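PDB 5H4E: beta 1-3 glucanase from Clostridium beijerinckii NCIMB 8052, which probably hydrolyses the beta-1,3-linkages of glucans through a catalytic domain of glycoside hydrolase family 64. Local coordinates for residues S22-Y27 and K80-S85; S55-A60 and N73-F78; L63-P68 and P104-V109. All blocks are in the same frame, centred on the assembly; numbering follows the deposited sequence.

Interaction 1. Residues S22-Y27 and K80-S85; sequences SNDQIY and KASQQS
Tyr27 and Lys80 face each other as an antiparallel, non-hydrogen-bonded pair where strand 26-33 begins and strand 79-80 ends, in the antiparallel sheet that contains strand 26-33 of this beta-1,3-glucanase domain. Beyond the bridge, the chain at 81-83 turns against the 3-10 segment 23-25. Ala81 N binds Ile26 O at 2.8 Å with an N-H...O angle of 157°, and the same carbonyl receives the CA-H of Lys80. A small residue suits position 81: its methyl is buried, with Ala81 CB 3.8 Å from Asn23 CB and 4.1 Å from Ile26 CB. The amide of Asn23 continues past this methyl, its OD1 bonded to Asn15 and its ND2 to a water that weakly reaches Ala81 O.

Lys80 combines apolar and charged contacts. Lys80 CG, anti to the carbonyl carbon (chi1 -71°), sits 3.5 Å from Tyr27 CE1; from there the extended chain runs beside the tyrosine, pointing the same way, and brings Lys80 CE to 3.2 Å from Tyr27 OH. The ammonium then reaches the carboxylate of Asp24 in a long salt bridge, Lys80 NZ to Asp24 OD2 at 3.6 Å. That carboxylate also accepts from a short side chain: Ser82 OG, set between its own backbone N and carbonyl carbon (chi1 61°), donates to the anti lone pair of Asp24 OD1 at 2.7 Å.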
loop_
_atom_site.group_PDB
_atom_site.type_symbol
_atom_site.label_atom_id
_atom_site.label_comp_id
_atom_site.label_asym_id
_atom_site.label_seq_id
_atom_site.Cartn_x
_atom_site.Cartn_y
_atom_site.Cartn_z
ATOM N N SER A 22 15.704 -10.815 -17.498
ATOM C CA SER A 22 16.165 -9.816 -18.466
ATOM C C SER A 22 15.078 -8.760 -18.628
ATOM O O SER A 22 13.963 -8.959 -18.165
ATOM C CB SER A 22 16.486 -10.464 -19.817
ATOM O OG SER A 22 15.317 -11.023 -20.384
ATOM N N ASN A 23 15.386 -7.645 -19.283
ATOM C CA ASN A 23 14.372 -6.624 -19.521
ATOM C C ASN A 23 13.240 -7.131 -20.418
ATOM O O ASN A 23 12.116 -6.616 -20.387
ATOM C CB ASN A 23 15.009 -5.375 -20.128
ATOM C CG ASN A 23 15.786 -4.570 -19.107
ATOM O OD1 ASN A 23 15.878 -4.957 -17.947
ATOM N ND2 ASN A 23 16.352 -3.452 -19.531
ATOM N N ASP A 24 13.540 -8.151 -21.211
ATOM C CA ASP A 24 12.534 -8.823 -22.020
ATOM C C ASP A 24 11.588 -9.675 -21.157
ATOM O O ASP A 24 10.587 -10.188 -21.650
ATOM C CB ASP A 24 13.217 -9.699 -23.076
ATOM C CG ASP A 24 12.313 -10.014 -24.241
ATOM O OD1 ASP A 24 11.780 -9.066 -24.867
ATOM O OD2 ASP A 24 12.129 -11.213 -24.529
ATOM N N GLN A 25 11.908 -9.810 -19.870
ATOM C CA GLN A 25 11.099 -10.614 -18.954
ATOM C C GLN A 25 10.443 -9.767 -17.855
ATOM O O GLN A 25 9.886 -10.299 -16.889
ATOM C CB GLN A 25 11.960 -11.705 -18.325
ATOM C CG GLN A 25 12.525 -12.670 -19.359
ATOM C CD GLN A 25 13.557 -13.616 -18.793
ATOM O OE1 GLN A 25 14.328 -13.252 -17.903
ATOM N NE2 GLN A 25 13.584 -14.843 -19.314
ATOM N N ILE A 26 10.524 -8.453 -18.011
ATOM C CA ILE A 26 9.915 -7.531 -17.058
ATOM C C ILE A 26 8.799 -6.768 -17.758
ATOM O O ILE A 26 9.011 -6.217 -18.833
ATOM C CB ILE A 26 10.959 -6.561 -16.490
ATOM C CG1 ILE A 26 12.038 -7.342 -15.731
ATOM C CG2 ILE A 26 10.298 -5.525 -15.570
ATOM C CD1 ILE A 26 13.216 -6.470 -15.285
ATOM N N TYR A 27 7.615 -6.750 -17.157
ATOM C CA TYR A 27 6.459 -6.102 -17.768
ATOM C C TYR A 27 5.915 -4.985 -16.896
ATOM O O TYR A 27 5.753 -5.178 -15.702
ATOM C CB TYR A 27 5.349 -7.111 -18.013
ATOM C CG TYR A 27 5.736 -8.256 -18.919
ATOM C CD1 TYR A 27 5.276 -8.303 -20.235
ATOM C CD2 TYR A 27 6.543 -9.299 -18.463
ATOM C CE1 TYR A 27 5.615 -9.347 -21.077
ATOM C CE2 TYR A 27 6.890 -10.363 -19.313
ATOM C CZ TYR A 27 6.413 -10.372 -20.616
ATOM O OH TYR A 27 6.731 -11.404 -21.478
ATOM N N LYS A 80 6.819 -4.735 -22.291
ATOM C CA LYS A 80 8.116 -5.280 -21.873
ATOM C C LYS A 80 9.119 -4.151 -21.674
ATOM O O LYS A 80 9.139 -3.204 -22.458
ATOM C CB LYS A 80 8.670 -6.266 -22.910
ATOM C CG LYS A 80 7.939 -7.602 -23.003
ATOM C CD LYS A 80 8.537 -8.498 -24.096
ATOM C CE LYS A 80 7.839 -9.856 -24.096
ATOM N NZ LYS A 80 8.554 -10.933 -24.857
ATOM N N ALA A 81 9.967 -4.256 -20.652
ATOM C CA ALA A 81 11.016 -3.259 -20.448
ATOM C C ALA A 81 11.927 -3.171 -21.681
ATOM O O ALA A 81 12.494 -2.114 -21.981
ATOM C CB ALA A 81 11.832 -3.574 -19.209
ATOM N N SER A 82 12.046 -4.277 -22.410
ATOM C CA SER A 82 12.898 -4.305 -23.592
ATOM C C SER A 82 12.304 -3.493 -24.746
ATOM O O SER A 82 13.049 -2.948 -25.556
ATOM C CB SER A 82 13.159 -5.753 -24.019
ATOM O OG SER A 82 11.955 -6.414 -24.344
ATOM N N GLN A 83 10.976 -3.403 -24.816
ATOM C CA GLN A 83 10.311 -2.506 -25.769
ATOM C C GLN A 83 10.453 -1.045 -25.336
ATOM O O GLN A 83 10.856 -0.197 -26.117
ATOM C CB GLN A 83 8.826 -2.843 -25.926
ATOM C CG GLN A 83 8.060 -1.793 -26.749
ATOM C CD GLN A 83 6.658 -2.237 -27.177
ATOM O OE1 GLN A 83 6.171 -3.288 -26.761
ATOM N NE2 GLN A 83 6.004 -1.426 -28.007
ATOM N N GLN A 84 10.106 -0.754 -24.086
ATOM C CA GLN A 84 10.302 0.580 -23.537
ATOM C C GLN A 84 10.474 0.456 -22.023
ATOM O O GLN A 84 9.597 -0.077 -21.345
ATOM C CB GLN A 84 9.129 1.498 -23.875
ATOM C CG GLN A 84 9.336 2.955 -23.435
ATOM C CD GLN A 84 8.300 3.899 -24.014
ATOM O OE1 GLN A 84 8.142 3.997 -25.232
ATOM N NE2 GLN A 84 7.577 4.596 -23.140
ATOM N N SER A 85 11.605 0.929 -21.510
ATOM C CA SER A 85 11.983 0.669 -20.122
ATOM C C SER A 85 11.475 1.742 -19.169
ATOM O O SER A 85 11.684 1.666 -17.957
ATOM C CB SER A 85 13.503 0.566 -20.000
ATOM O OG SER A 85 14.112 1.820 -20.311
HETATM O O HOH W 1 15.973 -2.331 -21.979
#

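Interaction 2. Residues S55-A60 and N73-F78; sequences SDNDAA and NYSNYF
Asn57 and Ser75 mark the tight part of this contact, where a 3-10 turn meets the chain leaving strand 70-74 and the two CA atoms come within 4.0 Å. Asn57 suits this buried place because its amide carries both an acceptor and a donor for backbone groups: OD1 accepts a weak bond from Ser75 N at 3.2 Å, while ND2 binds Val109 O. Beside it, Asp56 O receives the CA-H of Ser75, and a water joins the same oxygen to Asn76 N. The side chain of Asp56 crosses that of Tyr77 at about a right angle, carboxylate and ring planes 83° apart; Tyr77 OH donates to the anti side of Asp56 OD2 at 2.9 Å, tilted about 33° out of the carboxylate plane. Lys53 pairs with OD1.

The other end is looser and nearer solvent. Exposed Asp58 meets Asn73 through a single hydrogen bond, Asn73 ND2 to Asp58 OD1 at 3.1 Å, nearly straight (164°) and almost in the Asn73 amide plane. Asn73 OD1 turns to Thr64 OG1 on strand 63-67. Next to the contact, Ser75 OG bonds to Ile107 O just before strand 108-111, and the Tyr77 ring stacks on His42 of strand 40-43 while touching strand 26-33.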
loop_
_atom_site.group_PDB
_atom_site.type_symbol
_atom_site.label_atom_id
_atom_site.label_comp_id
_atom_site.label_asym_id
_atom_site.label_seq_id
_atom_site.Cartn_x
_atom_site.Cartn_y
_atom_site.Cartn_z
ATOM N N SER A 55 -14.351 -3.546 -23.676
ATOM C CA SER A 55 -13.968 -4.254 -24.886
ATOM C C SER A 55 -12.471 -4.580 -24.943
ATOM O O SER A 55 -12.037 -5.372 -25.774
ATOM C CB SER A 55 -14.394 -3.437 -26.111
ATOM O OG SER A 55 -14.401 -2.044 -25.835
ATOM N N ASP A 56 -11.685 -3.981 -24.051
ATOM C CA ASP A 56 -10.241 -4.222 -24.022
ATOM C C ASP A 56 -9.870 -5.663 -23.661
ATOM O O ASP A 56 -8.807 -6.146 -24.053
ATOM C CB ASP A 56 -9.563 -3.252 -23.048
ATOM C CG ASP A 56 -9.490 -1.838 -23.597
ATOM O OD1 ASP A 56 -9.335 -1.706 -24.831
ATOM O OD2 ASP A 56 -9.593 -0.869 -22.805
ATOM N N ASN A 57 -10.745 -6.348 -22.930
ATOM C CA ASN A 57 -10.505 -7.745 -22.557
ATOM C C ASN A 57 -10.383 -8.663 -23.778
ATOM O O ASN A 57 -9.675 -9.670 -23.743
ATOM C CB ASN A 57 -11.622 -8.253 -21.645
ATOM C CG ASN A 57 -11.639 -7.565 -20.295
ATOM O OD1 ASN A 57 -10.601 -7.149 -19.774
ATOM N ND2 ASN A 57 -12.824 -7.447 -19.716
ATOM N N ASP A 58 -11.061 -8.307 -24.865
ATOM C CA ASP A 58 -11.144 -9.188 -26.033
ATOM C C ASP A 58 -10.401 -8.667 -27.258
ATOM O O ASP A 58 -10.267 -9.383 -28.251
ATOM C CB ASP A 58 -12.607 -9.422 -26.412
ATOM C CG ASP A 58 -13.395 -10.080 -25.311
ATOM O OD1 ASP A 58 -12.890 -11.069 -24.735
ATOM O OD2 ASP A 58 -14.521 -9.611 -25.023
ATOM N N ALA A 59 -9.922 -7.428 -27.188
ATOM C CA ALA A 59 -9.220 -6.807 -28.309
ATOM C C ALA A 59 -7.966 -7.585 -28.718
ATOM O O ALA A 59 -7.504 -8.464 -27.996
ATOM C CB ALA A 59 -8.859 -5.365 -27.962
ATOM N N ALA A 60 -7.430 -7.260 -29.891
ATOM C CA ALA A 60 -6.232 -7.913 -30.419
ATOM C C ALA A 60 -5.057 -7.873 -29.443
ATOM O O ALA A 60 -4.715 -6.814 -28.905
ATOM C CB ALA A 60 -5.822 -7.270 -31.750
ATOM N N ASN A 73 -10.685 -14.161 -20.920
ATOM C CA ASN A 73 -9.846 -13.187 -21.625
ATOM C C ASN A 73 -9.593 -11.940 -20.777
ATOM O O ASN A 73 -10.494 -11.458 -20.090
ATOM C CB ASN A 73 -10.494 -12.750 -22.946
ATOM C CG ASN A 73 -10.465 -13.834 -24.013
ATOM O OD1 ASN A 73 -9.772 -14.844 -23.881
ATOM N ND2 ASN A 73 -11.204 -13.609 -25.097
ATOM N N TYR A 74 -8.384 -11.393 -20.851
ATOM C CA TYR A 74 -8.062 -10.204 -20.060
ATOM C C TYR A 74 -7.432 -9.127 -20.909
ATOM O O TYR A 74 -6.797 -9.422 -21.915
ATOM C CB TYR A 74 -7.115 -10.555 -18.915
ATOM C CG TYR A 74 -7.625 -11.655 -18.014
ATOM C CD1 TYR A 74 -7.469 -12.994 -18.365
ATOM C CD2 TYR A 74 -8.251 -11.355 -16.807
ATOM C CE1 TYR A 74 -7.926 -14.010 -17.543
ATOM C CE2 TYR A 74 -8.712 -12.365 -15.977
ATOM C CZ TYR A 74 -8.549 -13.693 -16.356
ATOM O OH TYR A 74 -9.009 -14.698 -15.535
ATOM N N SER A 75 -7.592 -7.876 -20.485
ATOM C CA SER A 75 -6.932 -6.753 -21.140
ATOM C C SER A 75 -5.425 -6.960 -21.175
ATOM O O SER A 75 -4.886 -7.862 -20.525
ATOM C CB SER A 75 -7.242 -5.454 -20.416
ATOM O OG SER A 75 -6.693 -5.484 -19.106
ATOM N N ASN A 76 -4.738 -6.127 -21.934
ATOM C CA ASN A 76 -3.298 -6.247 -22.011
ATOM C C ASN A 76 -2.698 -4.862 -22.122
ATOM O O ASN A 76 -2.404 -4.371 -23.217
ATOM C CB ASN A 76 -2.877 -7.128 -23.179
ATOM C CG ASN A 76 -1.399 -7.463 -23.144
ATOM O OD1 ASN A 76 -0.686 -7.097 -22.203
ATOM N ND2 ASN A 76 -0.925 -8.161 -24.171
ATOM N N TYR A 77 -2.547 -4.224 -20.968
ATOM C CA TYR A 77 -2.022 -2.877 -20.911
ATOM C C TYR A 77 -0.520 -2.879 -20.661
ATOM O O TYR A 77 0.076 -1.819 -20.466
ATOM C CB TYR A 77 -2.725 -2.085 -19.812
ATOM C CG TYR A 77 -4.226 -1.914 -19.972
ATOM C CD1 TYR A 77 -4.829 -1.843 -21.226
ATOM C CD2 TYR A 77 -5.035 -1.797 -18.852
ATOM C CE1 TYR A 77 -6.212 -1.670 -21.350
ATOM C CE2 TYR A 77 -6.385 -1.612 -18.959
ATOM C CZ TYR A 77 -6.978 -1.553 -20.204
ATOM O OH TYR A 77 -8.342 -1.367 -20.265
ATOM N N PHE A 78 0.084 -4.068 -20.675
ATOM C CA PHE A 78 1.480 -4.234 -20.281
ATOM C C PHE A 78 2.463 -4.052 -21.419
ATOM O O PHE A 78 2.129 -4.261 -22.590
ATOM C CB PHE A 78 1.674 -5.614 -19.637
ATOM C CG PHE A 78 1.180 -5.668 -18.228
ATOM C CD1 PHE A 78 2.052 -5.449 -17.168
ATOM C CD2 PHE A 78 -0.163 -5.856 -17.959
ATOM C CE1 PHE A 78 1.590 -5.463 -15.856
ATOM C CE2 PHE A 78 -0.623 -5.874 -16.654
ATOM C CZ PHE A 78 0.258 -5.672 -15.604
HETATM O O HOH W 2 -6.222 -5.063 -24.308
#

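Interaction 3. Residues L63-P68 and P104-V109; sequences LTKTTP and PLYIKV
Lys65 crosses Tyr106 at about a right angle and lays its CB over one face of the phenol ring, 3.9 Å from the ring centroid and 19° off the normal, a CH-pi contact. Its CG stands anti to the backbone N (chi1 174°), and a bend at chi2 of 75° brings CD back to the ring, 3.8 Å from Tyr106 OH. Beyond this the lysine leads away, and the packing on the ring comes from its methylenes.

Leu63, two residues earlier and likewise directed toward the 104-109 chain, meets the neighbouring part of the ring, on the CD1-CE1 side: Leu63 CB lies 3.7 Å from Tyr106 CD1, approaching obliquely. Both residues belong to strand 63-67, the first arm of a beta hairpin completed by strand 70-74, whose Tyr74 also meets the Tyr106 ring. Leu63 CG lies anti to the carbonyl carbon, beside the backbone N, and the branched end beyond it packs against the proline, with Leu63 CD1 3.9 Å from Pro104 CG and 3.3 Å from Leu105 O.

Tyrosine suits position 106 because its flat ring accepts these apolar contacts while its hydroxyl keeps polar company. Lys103 NZ is hydrogen-bonded to Tyr106 OH, and a water at the ring edge, in its plane, lies 2.7 Å from the same OH and gives a weak bond to Thr64 O.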
loop_
_atom_site.group_PDB
_atom_site.type_symbol
_atom_site.label_atom_id
_atom_site.label_comp_id
_atom_site.label_asym_id
_atom_site.label_seq_id
_atom_site.Cartn_x
_atom_site.Cartn_y
_atom_site.Cartn_z
ATOM N N LEU A 63 -4.956 -11.272 -23.334
ATOM C CA LEU A 63 -4.435 -12.425 -22.632
ATOM C C LEU A 63 -5.557 -13.412 -22.378
ATOM O O LEU A 63 -6.719 -13.031 -22.288
ATOM C CB LEU A 63 -3.777 -11.993 -21.310
ATOM C CG LEU A 63 -2.583 -11.038 -21.417
ATOM C CD1 LEU A 63 -2.178 -10.473 -20.032
ATOM C CD2 LEU A 63 -1.403 -11.742 -22.067
ATOM N N THR A 64 -5.204 -14.684 -22.262
ATOM C CA THR A 64 -6.178 -15.702 -21.906
ATOM C C THR A 64 -5.581 -16.625 -20.854
ATOM O O THR A 64 -4.390 -16.944 -20.896
ATOM C CB THR A 64 -6.620 -16.508 -23.131
ATOM O OG1 THR A 64 -7.023 -15.601 -24.163
ATOM C CG2 THR A 64 -7.789 -17.423 -22.788
ATOM N N LYS A 65 -6.404 -17.037 -19.895
ATOM C CA LYS A 65 -5.932 -17.908 -18.822
ATOM C C LYS A 65 -7.023 -18.880 -18.392
ATOM O O LYS A 65 -8.189 -18.497 -18.253
ATOM C CB LYS A 65 -5.458 -17.069 -17.629
ATOM C CG LYS A 65 -5.071 -17.867 -16.389
ATOM C CD LYS A 65 -3.729 -18.560 -16.541
ATOM C CE LYS A 65 -3.316 -19.231 -15.224
ATOM N NZ LYS A 65 -2.213 -20.237 -15.414
ATOM N N THR A 66 -6.647 -20.142 -18.199
ATOM C CA THR A 66 -7.560 -21.131 -17.634
ATOM C C THR A 66 -7.281 -21.345 -16.152
ATOM O O THR A 66 -6.191 -21.788 -15.784
ATOM C CB THR A 66 -7.451 -22.479 -18.357
ATOM O OG1 THR A 66 -7.761 -22.299 -19.747
ATOM C CG2 THR A 66 -8.406 -23.499 -17.726
ATOM N N THR A 67 -8.265 -21.023 -15.314
ATOM C CA THR A 67 -8.155 -21.211 -13.870
ATOM C C THR A 67 -9.035 -22.400 -13.481
ATOM O O THR A 67 -9.729 -22.949 -14.339
ATOM C CB THR A 67 -8.574 -19.931 -13.099
ATOM O OG1 THR A 67 -9.993 -19.763 -13.165
ATOM C CG2 THR A 67 -7.902 -18.716 -13.696
ATOM N N PRO A 68 -9.009 -22.825 -12.203
ATOM C CA PRO A 68 -9.940 -23.916 -11.862
ATOM C C PRO A 68 -11.422 -23.551 -12.085
ATOM O O PRO A 68 -12.275 -24.440 -12.140
ATOM C CB PRO A 68 -9.648 -24.168 -10.372
ATOM C CG PRO A 68 -8.201 -23.797 -10.226
ATOM C CD PRO A 68 -8.002 -22.607 -11.144
ATOM N N PRO A 104 3.157 -10.940 -17.993
ATOM C CA PRO A 104 2.350 -9.823 -17.512
ATOM C C PRO A 104 1.237 -10.308 -16.597
ATOM O O PRO A 104 0.902 -11.492 -16.587
ATOM C CB PRO A 104 1.780 -9.225 -18.804
ATOM C CG PRO A 104 1.711 -10.392 -19.724
ATOM C CD PRO A 104 2.941 -11.191 -19.430
ATOM N N LEU A 105 0.656 -9.386 -15.847
ATOM C CA LEU A 105 -0.481 -9.707 -14.997
ATOM C C LEU A 105 -1.734 -9.830 -15.847
ATOM O O LEU A 105 -1.796 -9.295 -16.963
ATOM C CB LEU A 105 -0.660 -8.639 -13.917
ATOM C CG LEU A 105 0.526 -8.526 -12.954
ATOM C CD1 LEU A 105 0.275 -7.459 -11.913
ATOM C CD2 LEU A 105 0.716 -9.878 -12.292
ATOM N N TYR A 106 -2.716 -10.562 -15.334
ATOM C CA TYR A 106 -4.021 -10.660 -15.983
ATOM C C TYR A 106 -5.017 -9.707 -15.327
ATOM O O TYR A 106 -5.545 -9.997 -14.248
ATOM C CB TYR A 106 -4.564 -12.082 -15.906
ATOM C CG TYR A 106 -3.698 -13.141 -16.531
ATOM C CD1 TYR A 106 -3.783 -13.435 -17.890
ATOM C CD2 TYR A 106 -2.814 -13.876 -15.757
ATOM C CE1 TYR A 106 -2.997 -14.416 -18.461
ATOM C CE2 TYR A 106 -2.021 -14.861 -16.316
ATOM C CZ TYR A 106 -2.121 -15.133 -17.669
ATOM O OH TYR A 106 -1.332 -16.116 -18.215
ATOM N N ILE A 107 -5.263 -8.570 -15.974
ATOM C CA ILE A 107 -6.170 -7.566 -15.438
ATOM C C ILE A 107 -7.509 -7.571 -16.184
ATOM O O ILE A 107 -7.556 -7.299 -17.386
ATOM C CB ILE A 107 -5.534 -6.158 -15.516
ATOM C CG1 ILE A 107 -4.299 -6.088 -14.599
ATOM C CG2 ILE A 107 -6.556 -5.095 -15.180
ATOM C CD1 ILE A 107 -3.542 -4.772 -14.673
ATOM N N LYS A 108 -8.586 -7.881 -15.465
ATOM C CA LYS A 108 -9.942 -7.904 -16.028
ATOM C C LYS A 108 -10.630 -6.536 -15.948
ATOM O O LYS A 108 -10.875 -6.028 -14.853
ATOM C CB LYS A 108 -10.793 -8.949 -15.297
ATOM C CG LYS A 108 -12.180 -9.212 -15.893
ATOM C CD LYS A 108 -12.077 -10.037 -17.164
ATOM C CE LYS A 108 -13.406 -10.694 -17.526
ATOM N NZ LYS A 108 -13.206 -11.710 -18.612
ATOM N N VAL A 109 -10.961 -5.947 -17.096
ATOM C CA VAL A 109 -11.724 -4.697 -17.093
ATOM C C VAL A 109 -13.201 -5.024 -16.876
ATOM O O VAL A 109 -13.698 -6.028 -17.386
ATOM C CB VAL A 109 -11.554 -3.888 -18.410
ATOM C CG1 VAL A 109 -12.311 -2.553 -18.319
ATOM C CG2 VAL A 109 -10.084 -3.646 -18.711
HETATM O O HOH W 3 -1.001 -16.368 -20.846
#

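How the interactions relate
The six segments run along the chain in the order 22-27, 55-60, 63-68, 73-78, 80-85 and 104-109. Interaction 2 is therefore nested within the loop closed by interaction 1, whereas interaction 3 crosses both. Interactions 2 and 3 have centres only about 9 Å apart and share the hairpin of strands 63-67 and 70-74, tied by a probable hydrogen bond from Tyr74 N to Leu63 O. The centre of interaction 1, at the start of strand 26-33, lies about 19 Å from that of interaction 2 and 20 Å from that of interaction 3, yet Phe78 and Pro104 bring their segments against Tyr27 of that strand, all on one side of the chain's centre.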